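Local coordinates for protein 2-hydroxyhepta-2,4-diene-1,7-dioate isomerase (Corynebacterium glutamicum, PDB 4DBF) that binds magnesium and probably acts as a lyase that decarboxylates oxaloacetate, and perhaps as an isomerase, as a member of the fumarylacetoacetate hydrolase (FAH) family, at residues L75-P80 / P194-D199; T108-P113 / I165-S170; G119-I124 / G268-I273; E134-L139 / R182-D187; Q221-S226 / G261-V266. All blocks are in the same frame, centred on the assembly; numbering follows the deposited sequence.

Contact 1: residues L75-P80 / P194-D199; sequences LAPMLP and PWIETD
Ile-196 turns CG1 away from its own carbonyl carbon (chi1 -67°) and runs on extended, which sends CD1 out to Pro-77 and Met-78. Met-78 answers with a folded chain: a bend at chi2 (-64°) and another at chi3 carry its methyl group round to the isoleucine. The contact is a small apolar junction of the FAH-family fold, between the loop that links strands 73-75 and 83-87 and the end of strand 190-197. Pro-77 touches with CB and CG, CB lying 3.7 Å from Ile-196 CG1. Met-78 meets Ile-196 at roughly a right angle instead. The backbones come nearest at Pro-77 and Trp-195, yet CB of Trp-195 sets off away from the loop; one face of its indole rests on CG of Pro-194, and the ring is engaged by Arg-22 in a cation-pi interaction. All four touching residues are buried. Thr-163 of strand 159-170 packs on both Pro-77 and Ile-196, and Leu-160 of that strand touches Met-78. A water lies 2.6 Å from Leu-75 O and 3.0 Å from Pro-194 O; it has further acceptors nearby, so it need not bond to both at once. Packing is tightest at the methyl ends, where Met-78 CE approaches Ile-196 CD1 to 3.5 Å, inside the usual carbon-carbon distance.

Contact 2: residues T108-P113 / I165-S170; sequences TLFLKP and INDVSS. With MG (magnesium ion), chain C.
Lys-112, at the end of strand 108-112, reaches across to Asp-167 in the magnesium site of the FAH fold. Its CB points at segment 165-170, CG makes no close contact there, and CD is the first atom to meet the aspartate, 3.4 Å from Asp-167 OD1. Turns at chi3 (92°) and chi4 (79°) then wrap CE and the ammonium group around that oxygen, and Lys-112 NZ ends 2.7 Å from Asp-167 OD1 in a salt bridge that uses the oxygen's anti lone pair. The nitrogen is gripped further by backbone carbonyls, donating to the O atoms of Lys-184 and Phe-189. The other carboxylate oxygen looks to the metal: Asp-167 OD2 binds the magnesium ion at 2.2 Å, and Glu-136, Glu-138 and three waters supply its remaining ligands. OD2 also lies in the ring plane of Phe-110, at the edge, 3.6 Å from CZ. Ring and carboxylate planes are 27° apart, and the Phe-110 ring also meets Trp-180 edge-to-face. Asp-167 is the centre of an inverse gamma turn that interrupts strand 159-170, and its carbonyl O accepts Ser-169 OG at 2.8 Å, from above the carbonyl plane. With one oxygen bound to a lysine and the other to the metal, the carboxylate has little freedom to rotate, so Lys-112 probably acts as a second-shell residue that helps to position a metal ligand.

Contact 3: residues G119-I124 / G268-I273; sequences GPESPI and GDYIEI
A hydrogen bond near the surface and a buried apolar touch together join the loop 119-124 to the beginning of strand 270-275. In the polar half, Tyr-270 OH donates to Glu-121 OE1 at 2.6 Å, meeting the oxygen on its syn side, 18° out of the carboxylate plane. The same hydroxyl stands 3.0 Å from Glu-121 OE2. Carboxylate and phenol ring are nearly coplanar (15°), and OE1 lies at the ring edge. The acid gets there because its chain bends at chi2 (-62°), after a type II turn from Gly-119 to Ser-122 has placed Glu-121 at its third position. Tyr-270 itself extends from a strand of the five-stranded mixed sheet in the FAH core. In that sheet strand 279-287 separates 270-275 from the short edge strand 124-126, and Ile-124 pairs through its backbone with Pro-284 and Val-286. Side chains therefore span the intervening strand in the apolar half, where Ile-124 CD1 lies 3.7 Å from Ile-271 CG2, the branch methyl, while CG1 of Ile-271 leads elsewhere. Strand 159-170 covers this pair, with Val-168 against Ile-124 and Asn-166 against Ile-271, and Met-265 lies beside Ile-271.

Contact 4: residues E134-L139 / R182-D187; sequences EFEGEL and RAKGID. With MG (magnesium ion), chain C.
The carboxylate of Glu-136 has the ammonium group of Lys-184 off to one side of its plane, beyond OE1, and the magnesium ion near its edge. This is the acidic metal site of the FAH fold, to which Glu-136, at the break in strand 133-143, and Glu-138 beyond it each contribute a ligand. Glu-136 OE1 coordinates at 2.2 Å and Glu-138 OE2 at 2.1 Å, with the ion close to the plane of the Glu-138 carboxylate as well. Both glutamates are extended beyond CG and reach the ion with one oxygen each. Lys-184 comes from the short helix 181-185 at about a right angle to Glu-136, and its bend at chi4 (-96°) lays NZ 3.2 Å from Glu-136 OE1. The salt bridge to Glu-136 OE2 is long, and a water closes the gap, donating to that oxygen at 2.6 Å and accepting from the lysine. Stronger partners lie alongside: Arg-171 forms a salt bridge with Glu-136 OE2, while Lys-184 NZ is hydrogen-bonded to Ser-169 OG and Asp-167 OD2. With three protons the ammonium cannot serve all its acceptors fully at once; among them, 3.0 Å from NZ, is a water that itself sits 2.1 Å from the magnesium ion.

Contact 5: residues Q221-S226 / G261-V266; sequences QLKQDS and GTEAMV
Lys-223 and Glu-263 form the salt bridge of this contact: Lys-223 NZ donates to Glu-263 OE1 at 3.0 Å, coming from above the carboxylate plane, 69° out of it. Lys-223 CD also comes within 4.2 Å of Glu-263 CB, and the chains cross obliquely. Both bend at chi2, the lysine at -69° and the glutamate at 82°, which brings their ends together. Next to them Thr-262 packs on the strand, its CB 4.0 Å from Lys-223 O and its methyl CG2 beside the Gln-224 side chain. Backbone geometry sets up the pairing. The strand carries a classic beta bulge, in which Lys-223 and Gln-224 together stand opposite Ala-212 of strand 209-216, and from it the Lys-223 side chain points at the loop 261-266 while Gln-224 sets off to the side of it, near the metal-binding glutamates. Strand 133-143 holds the loop: Thr-262 OG1 is hydrogen-bonded to Phe-135 O, Thr-262 N to Glu-134 OE1, and the backbone of Met-265 to Val-133. Phe-135 packs against Lys-223, Gln-224 and Met-265 alike, so one ring serves both segments. The contact thereby joins an outer strand of the five-stranded sheet to the loop that leads into strand 270-275. Both charged residues are partly exposed, so solvent probably weakens the ion pair, while the hydrogen bonds of Thr-262 and Met-265 also fix the loop.

How the contacts relate
From the N terminus, segments 75-80, 108-113, 119-124 and 134-139 open contacts 1 to 4. Contact 2 closes first, at 165-170, then contact 4 at 182-187 and contact 1 at 194-199, so contacts 2 and 4 cross each other and both nest inside the loop of contact 1. Contact 5 opens and closes later, between 221 and 266, and contact 3, closing last at 268-273, encloses contacts 4 and 5 while crossing 1 and 2. Contacts 2 and 4, with centres about 5 Å apart, share the magnesium ion. Contacts 3 and 5 tie the five-stranded sheet and its loops to the metal-bearing strands through Phe-135 and Met-265; contact 1 joins the loop after strand 73-75 to strand 190-197.

Contact 1: residues L75-P80 / P194-D199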
# COMPACT_ATOMS: atom_id res chain seq x y z
N LEU A 75 3.40 6.42 -20.09
CA LEU A 75 2.61 6.13 -18.91
C LEU A 75 3.53 6.06 -17.70
O LEU A 75 4.68 6.09 -17.85
CB LEU A 75 1.87 4.81 -19.06
CG LEU A 75 1.03 4.56 -20.30
CD1 LEU A 75 0.48 3.17 -20.33
CD2 LEU A 75 -0.08 5.55 -20.41
N ALA A 76 2.99 5.95 -16.51
CA ALA A 76 3.81 5.66 -15.35
C ALA A 76 4.62 4.44 -15.71
O ALA A 76 4.08 3.51 -16.15
CB ALA A 76 2.95 5.40 -14.15
N PRO A 77 5.91 4.47 -15.51
CA PRO A 77 6.77 3.39 -15.94
C PRO A 77 6.63 2.08 -15.20
O PRO A 77 7.12 1.13 -15.65
CB PRO A 77 8.17 3.96 -15.81
CG PRO A 77 8.07 5.02 -14.84
CD PRO A 77 6.70 5.60 -15.01
N MET A 78 5.94 2.05 -14.09
CA MET A 78 5.62 0.83 -13.37
C MET A 78 4.21 0.89 -12.77
O MET A 78 3.69 1.93 -12.54
CB MET A 78 6.51 0.62 -12.15
CG MET A 78 7.89 0.11 -12.42
SD MET A 78 8.05 -1.52 -13.13
CE MET A 78 9.54 -1.25 -14.04
N LEU A 79 3.71 -0.27 -12.45
CA LEU A 79 2.52 -0.40 -11.66
C LEU A 79 2.95 -1.04 -10.36
O LEU A 79 2.88 -2.20 -10.19
CB LEU A 79 1.50 -1.24 -12.37
CG LEU A 79 0.99 -0.67 -13.67
CD1 LEU A 79 -0.08 -1.59 -14.22
CD2 LEU A 79 0.47 0.73 -13.52
N PRO A 80 3.43 -0.24 -9.45
CA PRO A 80 4.03 -0.77 -8.25
C PRO A 80 3.04 -1.40 -7.29
O PRO A 80 2.00 -0.89 -7.18
CB PRO A 80 4.64 0.44 -7.61
CG PRO A 80 3.85 1.57 -8.10
CD PRO A 80 3.36 1.22 -9.44
N PRO A 194 9.69 10.30 -16.18
CA PRO A 194 9.02 9.79 -17.37
C PRO A 194 9.41 8.40 -17.82
O PRO A 194 8.75 7.85 -18.62
CB PRO A 194 9.47 10.75 -18.44
CG PRO A 194 10.80 11.12 -18.01
CD PRO A 194 10.74 11.25 -16.54
N TRP A 195 10.49 7.88 -17.29
CA TRP A 195 10.96 6.57 -17.56
C TRP A 195 11.96 6.22 -16.52
O TRP A 195 12.25 7.02 -15.69
CB TRP A 195 11.58 6.50 -18.95
CG TRP A 195 12.51 7.62 -19.23
CD1 TRP A 195 13.66 7.94 -18.57
CD2 TRP A 195 12.36 8.66 -20.23
NE1 TRP A 195 14.22 9.04 -19.09
CE2 TRP A 195 13.48 9.52 -20.08
CE3 TRP A 195 11.45 8.93 -21.18
CZ2 TRP A 195 13.67 10.60 -20.88
CZ3 TRP A 195 11.64 10.02 -21.98
CH2 TRP A 195 12.73 10.83 -21.83
N ILE A 196 12.45 5.01 -16.54
CA ILE A 196 13.32 4.54 -15.50
C ILE A 196 14.77 4.50 -16.09
O ILE A 196 15.03 3.83 -17.10
CB ILE A 196 12.89 3.17 -15.05
CG1 ILE A 196 11.48 3.26 -14.35
CG2 ILE A 196 13.96 2.55 -14.09
CD1 ILE A 196 10.90 1.92 -14.20
N GLU A 197 15.67 5.26 -15.46
CA GLU A 197 17.08 5.30 -15.91
C GLU A 197 17.83 4.20 -15.17
O GLU A 197 18.00 4.27 -13.96
CB GLU A 197 17.73 6.66 -15.61
CG GLU A 197 19.28 6.70 -15.95
CD GLU A 197 19.53 6.32 -17.43
OE1 GLU A 197 19.17 7.10 -18.33
OE2 GLU A 197 20.03 5.22 -17.72
N THR A 198 18.28 3.18 -15.90
CA THR A 198 18.91 2.00 -15.25
C THR A 198 20.46 2.21 -15.12
O THR A 198 21.12 1.52 -14.35
CB THR A 198 18.67 0.71 -16.01
OG1 THR A 198 19.44 0.74 -17.24
CG2 THR A 198 17.13 0.50 -16.30
N ASP A 199 21.02 3.17 -15.83
CA ASP A 199 22.49 3.48 -15.62
C ASP A 199 22.57 4.33 -14.35
O ASP A 199 22.67 5.53 -14.41
CB ASP A 199 23.07 4.19 -16.85
CG ASP A 199 24.59 4.52 -16.73
OD1 ASP A 199 25.26 4.13 -15.73
OD2 ASP A 199 25.06 5.21 -17.66
O HOH W 1 7.03 5.46 -18.87

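Contact 2: residues T108-P113 / I165-S170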
# COMPACT_ATOMS: atom_id res chain seq x y z
N THR A 108 11.10 9.50 8.53
CA THR A 108 10.06 8.57 8.80
C THR A 108 9.52 8.01 7.50
O THR A 108 9.46 8.69 6.54
CB THR A 108 8.93 9.26 9.58
OG1 THR A 108 8.04 8.31 10.11
CG2 THR A 108 8.20 10.23 8.71
N LEU A 109 9.12 6.76 7.53
CA LEU A 109 8.59 6.07 6.39
C LEU A 109 7.09 6.24 6.32
O LEU A 109 6.45 6.28 7.30
CB LEU A 109 8.95 4.61 6.57
CG LEU A 109 8.58 3.50 5.63
CD1 LEU A 109 9.47 2.31 5.92
CD2 LEU A 109 7.15 3.15 5.86
N PHE A 110 6.55 6.33 5.13
CA PHE A 110 5.12 6.24 4.94
C PHE A 110 4.77 5.60 3.60
O PHE A 110 5.63 5.34 2.80
CB PHE A 110 4.42 7.59 5.17
CG PHE A 110 4.73 8.61 4.15
CD1 PHE A 110 5.84 9.36 4.24
CD2 PHE A 110 3.89 8.83 3.12
CE1 PHE A 110 6.14 10.29 3.30
CE2 PHE A 110 4.18 9.75 2.17
CZ PHE A 110 5.31 10.48 2.25
N LEU A 111 3.50 5.33 3.41
CA LEU A 111 3.04 4.67 2.20
C LEU A 111 2.14 5.55 1.37
O LEU A 111 1.36 6.24 1.91
CB LEU A 111 2.31 3.40 2.56
CG LEU A 111 3.08 2.35 3.36
CD1 LEU A 111 2.23 1.24 3.88
CD2 LEU A 111 4.21 1.83 2.56
N LYS A 112 2.27 5.46 0.05
CA LYS A 112 1.27 5.95 -0.88
C LYS A 112 0.67 4.73 -1.56
O LYS A 112 1.38 3.85 -1.89
CB LYS A 112 1.85 6.90 -1.92
CG LYS A 112 2.27 8.27 -1.43
CD LYS A 112 3.10 9.04 -2.44
CE LYS A 112 2.30 9.92 -3.36
NZ LYS A 112 1.87 11.19 -2.78
N PRO A 113 -0.64 4.70 -1.72
CA PRO A 113 -1.30 3.56 -2.31
C PRO A 113 -1.07 3.54 -3.81
O PRO A 113 -0.91 4.59 -4.36
CB PRO A 113 -2.75 3.84 -2.01
CG PRO A 113 -2.85 5.29 -2.11
CD PRO A 113 -1.57 5.81 -1.56
N ILE A 165 9.43 11.13 -9.01
CA ILE A 165 8.07 11.11 -8.44
C ILE A 165 7.68 12.52 -7.97
O ILE A 165 8.52 13.27 -7.50
CB ILE A 165 7.92 10.03 -7.32
CG1 ILE A 165 6.45 10.01 -6.82
CG2 ILE A 165 8.92 10.28 -6.09
CD1 ILE A 165 6.12 8.87 -5.89
N ASN A 166 6.41 12.88 -8.14
CA ASN A 166 5.88 14.13 -7.58
C ASN A 166 5.03 13.66 -6.38
O ASN A 166 3.95 13.06 -6.57
CB ASN A 166 5.06 14.89 -8.67
CG ASN A 166 4.65 16.25 -8.21
OD1 ASN A 166 4.68 16.52 -6.99
ND2 ASN A 166 4.26 17.12 -9.14
N ASP A 167 5.51 13.86 -5.14
CA ASP A 167 4.79 13.36 -3.96
C ASP A 167 3.78 14.48 -3.58
O ASP A 167 4.05 15.31 -2.69
CB ASP A 167 5.81 13.07 -2.84
CG ASP A 167 5.18 12.62 -1.54
OD1 ASP A 167 4.00 12.23 -1.49
OD2 ASP A 167 5.88 12.65 -0.51
N VAL A 168 2.64 14.47 -4.24
CA VAL A 168 1.66 15.58 -4.11
C VAL A 168 1.01 15.38 -2.75
O VAL A 168 0.76 14.25 -2.38
CB VAL A 168 0.61 15.44 -5.22
CG1 VAL A 168 -0.48 16.47 -5.05
CG2 VAL A 168 1.33 15.59 -6.63
N SER A 169 0.78 16.46 -2.01
CA SER A 169 0.39 16.39 -0.61
C SER A 169 -0.57 17.58 -0.28
O SER A 169 -0.17 18.74 -0.55
CB SER A 169 1.65 16.61 0.28
OG SER A 169 2.81 15.92 -0.27
N SER A 170 -1.75 17.28 0.26
CA SER A 170 -2.64 18.33 0.82
C SER A 170 -2.07 18.69 2.20
O SER A 170 -2.16 17.87 3.13
CB SER A 170 -4.05 17.80 1.01
OG SER A 170 -4.86 18.74 1.76
MG MG C . 7.75 13.58 0.19
O HOH W 2 7.21 13.50 2.18
O HOH W 3 8.66 11.64 0.46
O HOH W 4 9.33 14.74 0.78

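Contact 3: residues G119-I124 / G268-I273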
# COMPACT_ATOMS: atom_id res chain seq x y z
N GLY A 119 0.72 8.91 -14.56
CA GLY A 119 1.83 9.09 -15.45
C GLY A 119 2.11 10.50 -15.88
O GLY A 119 1.42 11.39 -15.50
N PRO A 120 3.10 10.67 -16.73
CA PRO A 120 3.42 11.98 -17.29
C PRO A 120 2.25 12.58 -18.03
O PRO A 120 1.61 11.89 -18.73
CB PRO A 120 4.54 11.68 -18.24
CG PRO A 120 5.15 10.48 -17.73
CD PRO A 120 4.09 9.67 -17.10
N GLU A 121 2.03 13.86 -17.84
CA GLU A 121 0.96 14.62 -18.47
C GLU A 121 -0.46 14.34 -18.03
O GLU A 121 -1.33 15.04 -18.41
CB GLU A 121 1.05 14.67 -19.99
CG GLU A 121 2.41 14.96 -20.54
CD GLU A 121 2.97 16.30 -20.16
OE1 GLU A 121 2.24 17.21 -19.78
OE2 GLU A 121 4.18 16.45 -20.27
N SER A 122 -0.68 13.35 -17.19
CA SER A 122 -1.99 13.11 -16.63
C SER A 122 -2.33 14.12 -15.56
O SER A 122 -1.51 14.50 -14.79
CB SER A 122 -2.05 11.75 -15.98
OG SER A 122 -2.24 10.75 -16.89
N PRO A 123 -3.58 14.52 -15.49
CA PRO A 123 -3.95 15.54 -14.52
C PRO A 123 -3.87 15.05 -13.09
O PRO A 123 -4.23 13.95 -12.77
CB PRO A 123 -5.38 15.87 -14.90
CG PRO A 123 -5.60 15.32 -16.22
CD PRO A 123 -4.70 14.15 -16.34
N ILE A 124 -3.39 15.92 -12.24
CA ILE A 124 -3.49 15.78 -10.82
C ILE A 124 -4.87 16.32 -10.44
O ILE A 124 -5.12 17.47 -10.55
CB ILE A 124 -2.41 16.62 -10.12
CG1 ILE A 124 -1.03 16.10 -10.44
CG2 ILE A 124 -2.65 16.64 -8.64
CD1 ILE A 124 0.08 17.06 -10.15
N GLY A 268 -5.90 24.59 -13.09
CA GLY A 268 -5.21 25.42 -14.13
C GLY A 268 -3.69 25.45 -14.15
O GLY A 268 -3.10 25.74 -15.21
N ASP A 269 -3.03 25.24 -13.00
CA ASP A 269 -1.58 25.27 -12.93
C ASP A 269 -1.01 24.12 -13.72
O ASP A 269 -1.74 23.18 -14.14
CB ASP A 269 -1.07 25.15 -11.45
CG ASP A 269 -1.43 26.38 -10.62
OD1 ASP A 269 -1.94 27.38 -11.25
OD2 ASP A 269 -1.22 26.36 -9.38
N TYR A 270 0.31 24.17 -13.87
CA TYR A 270 1.02 23.07 -14.45
C TYR A 270 2.27 22.95 -13.62
O TYR A 270 2.87 23.95 -13.27
CB TYR A 270 1.40 23.36 -15.91
CG TYR A 270 2.03 22.17 -16.63
CD1 TYR A 270 1.23 21.19 -17.25
CD2 TYR A 270 3.40 22.02 -16.67
CE1 TYR A 270 1.83 20.07 -17.91
CE2 TYR A 270 4.01 20.92 -17.37
CZ TYR A 270 3.20 19.96 -17.96
OH TYR A 270 3.81 18.92 -18.62
N ILE A 271 2.68 21.72 -13.31
CA ILE A 271 3.87 21.48 -12.50
C ILE A 271 4.87 20.55 -13.21
O ILE A 271 4.49 19.52 -13.73
CB ILE A 271 3.47 20.93 -11.05
CG1 ILE A 271 4.71 20.68 -10.18
CG2 ILE A 271 2.66 19.61 -11.07
CD1 ILE A 271 5.52 21.91 -9.79
N GLU A 272 6.13 20.94 -13.25
CA GLU A 272 7.11 20.12 -13.94
C GLU A 272 8.31 19.92 -13.05
O GLU A 272 9.01 20.89 -12.68
CB GLU A 272 7.54 20.82 -15.23
CG GLU A 272 8.49 20.04 -16.12
CD GLU A 272 8.81 20.85 -17.38
OE1 GLU A 272 9.52 21.86 -17.27
OE2 GLU A 272 8.33 20.48 -18.45
N ILE A 273 8.61 18.65 -12.74
CA ILE A 273 9.79 18.38 -11.96
C ILE A 273 10.91 18.06 -12.94
O ILE A 273 10.70 17.29 -13.90
CB ILE A 273 9.59 17.13 -11.01
CG1 ILE A 273 8.28 17.21 -10.17
CG2 ILE A 273 10.85 16.87 -10.15
CD1 ILE A 273 8.18 18.40 -9.29

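Contact 4: residues E134-L139 / R182-D187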
# COMPACT_ATOMS: atom_id res chain seq x y z
N GLU A 134 0.32 20.84 -2.26
CA GLU A 134 1.66 21.13 -2.74
C GLU A 134 2.29 19.93 -3.45
O GLU A 134 1.93 18.83 -3.22
CB GLU A 134 2.57 21.58 -1.59
CG GLU A 134 2.07 22.81 -0.88
CD GLU A 134 3.00 23.37 0.17
OE1 GLU A 134 3.93 22.72 0.58
OE2 GLU A 134 2.79 24.50 0.55
N PHE A 135 3.24 20.21 -4.30
CA PHE A 135 4.01 19.21 -4.97
C PHE A 135 5.31 19.00 -4.22
O PHE A 135 5.69 19.79 -3.43
CB PHE A 135 4.35 19.68 -6.35
CG PHE A 135 5.18 20.91 -6.36
CD1 PHE A 135 6.53 20.83 -6.27
CD2 PHE A 135 4.60 22.14 -6.40
CE1 PHE A 135 7.29 21.95 -6.25
CE2 PHE A 135 5.35 23.27 -6.41
CZ PHE A 135 6.70 23.17 -6.33
N GLU A 136 5.97 17.91 -4.51
CA GLU A 136 7.29 17.69 -3.99
C GLU A 136 8.04 16.87 -5.02
O GLU A 136 7.68 15.79 -5.26
CB GLU A 136 7.28 16.91 -2.69
CG GLU A 136 6.34 17.35 -1.60
CD GLU A 136 6.56 16.62 -0.30
OE1 GLU A 136 6.76 15.43 -0.31
OE2 GLU A 136 6.50 17.24 0.74
N GLY A 137 9.08 17.41 -5.61
CA GLY A 137 9.88 16.65 -6.52
C GLY A 137 10.87 15.78 -5.82
O GLY A 137 11.60 16.25 -5.02
N GLU A 138 10.89 14.50 -6.16
CA GLU A 138 11.75 13.55 -5.52
C GLU A 138 12.39 12.57 -6.45
O GLU A 138 11.83 12.18 -7.41
CB GLU A 138 11.04 12.78 -4.40
CG GLU A 138 10.07 13.60 -3.60
CD GLU A 138 9.58 12.96 -2.31
OE1 GLU A 138 10.02 11.94 -1.89
OE2 GLU A 138 8.72 13.54 -1.71
N LEU A 139 13.58 12.18 -6.12
CA LEU A 139 14.21 11.07 -6.74
C LEU A 139 13.54 9.77 -6.29
O LEU A 139 13.39 9.54 -5.14
CB LEU A 139 15.67 11.04 -6.40
CG LEU A 139 16.43 9.92 -7.06
CD1 LEU A 139 16.49 10.06 -8.57
CD2 LEU A 139 17.80 9.81 -6.44
N ARG A 182 -3.96 9.83 3.88
CA ARG A 182 -4.98 10.47 3.01
C ARG A 182 -4.49 11.67 2.22
O ARG A 182 -4.67 11.76 0.98
CB ARG A 182 -6.26 10.80 3.84
CG ARG A 182 -7.41 11.28 2.98
CD ARG A 182 -8.72 11.28 3.83
NE ARG A 182 -8.67 12.29 4.91
CZ ARG A 182 -9.63 13.22 5.12
NH1 ARG A 182 -10.68 13.29 4.33
NH2 ARG A 182 -9.54 14.06 6.16
N ALA A 183 -3.79 12.57 2.88
CA ALA A 183 -3.28 13.79 2.25
C ALA A 183 -2.39 13.48 1.05
O ALA A 183 -2.26 14.33 0.15
CB ALA A 183 -2.39 14.58 3.25
N LYS A 184 -1.69 12.32 1.09
CA LYS A 184 -0.71 12.03 0.04
C LYS A 184 -1.18 10.90 -0.87
O LYS A 184 -0.47 10.49 -1.77
CB LYS A 184 0.61 11.66 0.70
CG LYS A 184 1.29 12.88 1.44
CD LYS A 184 2.61 12.48 1.99
CE LYS A 184 3.41 13.76 2.47
NZ LYS A 184 4.38 14.25 1.42
N GLY A 185 -2.35 10.35 -0.56
CA GLY A 185 -2.80 9.05 -1.09
C GLY A 185 -4.07 9.17 -1.94
O GLY A 185 -4.55 8.17 -2.47
N ILE A 186 -4.54 10.41 -2.14
CA ILE A 186 -5.72 10.68 -3.03
C ILE A 186 -5.33 10.23 -4.47
O ILE A 186 -4.18 10.39 -4.89
CB ILE A 186 -6.10 12.16 -2.93
CG1 ILE A 186 -6.82 12.36 -1.58
CG2 ILE A 186 -7.09 12.60 -4.04
CD1 ILE A 186 -6.84 13.84 -1.03
N ASP A 187 -6.24 9.61 -5.20
CA ASP A 187 -6.00 9.23 -6.57
C ASP A 187 -5.29 10.39 -7.33
O ASP A 187 -5.67 11.50 -7.20
CB ASP A 187 -7.31 8.91 -7.30
CG ASP A 187 -7.95 7.61 -6.89
OD1 ASP A 187 -7.49 6.91 -6.05
OD2 ASP A 187 -9.01 7.33 -7.43
MG MG C . 7.75 13.58 0.19
O HOH W 5 6.14 16.04 2.99
O HOH W 3 8.66 11.64 0.46
O HOH W 2 7.21 13.50 2.18
O HOH W 4 9.33 14.74 0.78

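Contact 5: residues Q221-S226 / G261-V266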
# COMPACT_ATOMS: atom_id res chain seq x y z
N GLN A 221 7.40 29.80 -12.61
CA GLN A 221 8.45 30.12 -11.61
C GLN A 221 9.12 28.88 -10.96
O GLN A 221 8.50 27.86 -10.79
CB GLN A 221 7.84 30.91 -10.47
CG GLN A 221 7.46 32.36 -10.81
CD GLN A 221 7.08 33.13 -9.55
OE1 GLN A 221 7.95 33.52 -8.75
NE2 GLN A 221 5.78 33.33 -9.34
N LEU A 222 10.37 29.03 -10.53
CA LEU A 222 11.12 27.97 -9.85
C LEU A 222 10.68 27.95 -8.42
O LEU A 222 10.90 28.90 -7.68
CB LEU A 222 12.64 28.25 -9.93
CG LEU A 222 13.70 27.30 -9.32
CD1 LEU A 222 13.57 25.86 -9.89
CD2 LEU A 222 15.13 27.79 -9.58
N LYS A 223 10.04 26.86 -8.01
CA LYS A 223 9.40 26.82 -6.70
C LYS A 223 9.93 25.67 -5.87
O LYS A 223 9.53 25.47 -4.71
CB LYS A 223 7.88 26.76 -6.90
CG LYS A 223 7.26 28.08 -7.39
CD LYS A 223 7.33 29.17 -6.31
CE LYS A 223 6.53 30.41 -6.70
NZ LYS A 223 6.21 31.24 -5.50
N GLN A 224 10.90 24.97 -6.43
CA GLN A 224 11.75 24.02 -5.73
C GLN A 224 13.12 23.92 -6.37
O GLN A 224 13.24 23.79 -7.54
CB GLN A 224 11.13 22.62 -5.60
CG GLN A 224 11.97 21.63 -4.81
CD GLN A 224 11.53 20.18 -4.94
OE1 GLN A 224 12.31 19.28 -4.83
NE2 GLN A 224 10.27 19.98 -5.15
N ASP A 225 14.14 23.94 -5.54
CA ASP A 225 15.50 23.99 -5.99
C ASP A 225 16.35 23.32 -4.93
O ASP A 225 16.96 23.97 -4.12
CB ASP A 225 15.89 25.44 -6.13
CG ASP A 225 17.17 25.65 -6.88
OD1 ASP A 225 17.76 24.72 -7.39
OD2 ASP A 225 17.57 26.80 -6.97
N SER A 226 16.34 22.00 -4.95
CA SER A 226 16.96 21.19 -3.94
C SER A 226 18.07 20.32 -4.54
O SER A 226 18.33 20.37 -5.70
CB SER A 226 15.90 20.32 -3.27
OG SER A 226 15.28 19.47 -4.18
N GLY A 261 8.22 21.80 2.33
CA GLY A 261 7.28 22.85 1.94
C GLY A 261 7.62 23.52 0.64
O GLY A 261 8.72 24.08 0.50
N THR A 262 6.72 23.47 -0.32
CA THR A 262 7.01 24.11 -1.59
C THR A 262 6.06 25.27 -1.97
O THR A 262 6.33 26.40 -1.63
CB THR A 262 7.01 23.05 -2.68
OG1 THR A 262 5.72 22.40 -2.70
CG2 THR A 262 8.16 21.98 -2.45
N GLU A 263 4.97 24.99 -2.66
CA GLU A 263 4.02 26.03 -3.06
C GLU A 263 2.68 25.37 -3.41
O GLU A 263 2.65 24.35 -4.13
CB GLU A 263 4.53 26.86 -4.26
CG GLU A 263 3.51 27.90 -4.85
CD GLU A 263 3.45 29.24 -4.09
OE1 GLU A 263 4.48 29.71 -3.51
OE2 GLU A 263 2.35 29.85 -4.10
N ALA A 264 1.57 25.94 -2.96
CA ALA A 264 0.27 25.35 -3.31
C ALA A 264 -0.06 25.44 -4.81
O ALA A 264 0.32 26.39 -5.51
CB ALA A 264 -0.87 25.93 -2.46
N MET A 265 -0.78 24.44 -5.29
CA MET A 265 -1.14 24.33 -6.69
C MET A 265 -2.64 24.41 -6.73
O MET A 265 -3.30 23.86 -5.83
CB MET A 265 -0.73 22.93 -7.19
CG MET A 265 0.73 22.72 -7.19
SD MET A 265 1.05 21.14 -8.02
CE MET A 265 0.28 19.91 -7.10
N VAL A 266 -3.18 25.02 -7.78
CA VAL A 266 -4.61 25.13 -7.99
C VAL A 266 -5.04 24.76 -9.41
O VAL A 266 -4.21 24.62 -10.33
CB VAL A 266 -5.17 26.57 -7.67
CG1 VAL A 266 -4.90 26.99 -6.16
CG2 VAL A 266 -4.60 27.62 -8.70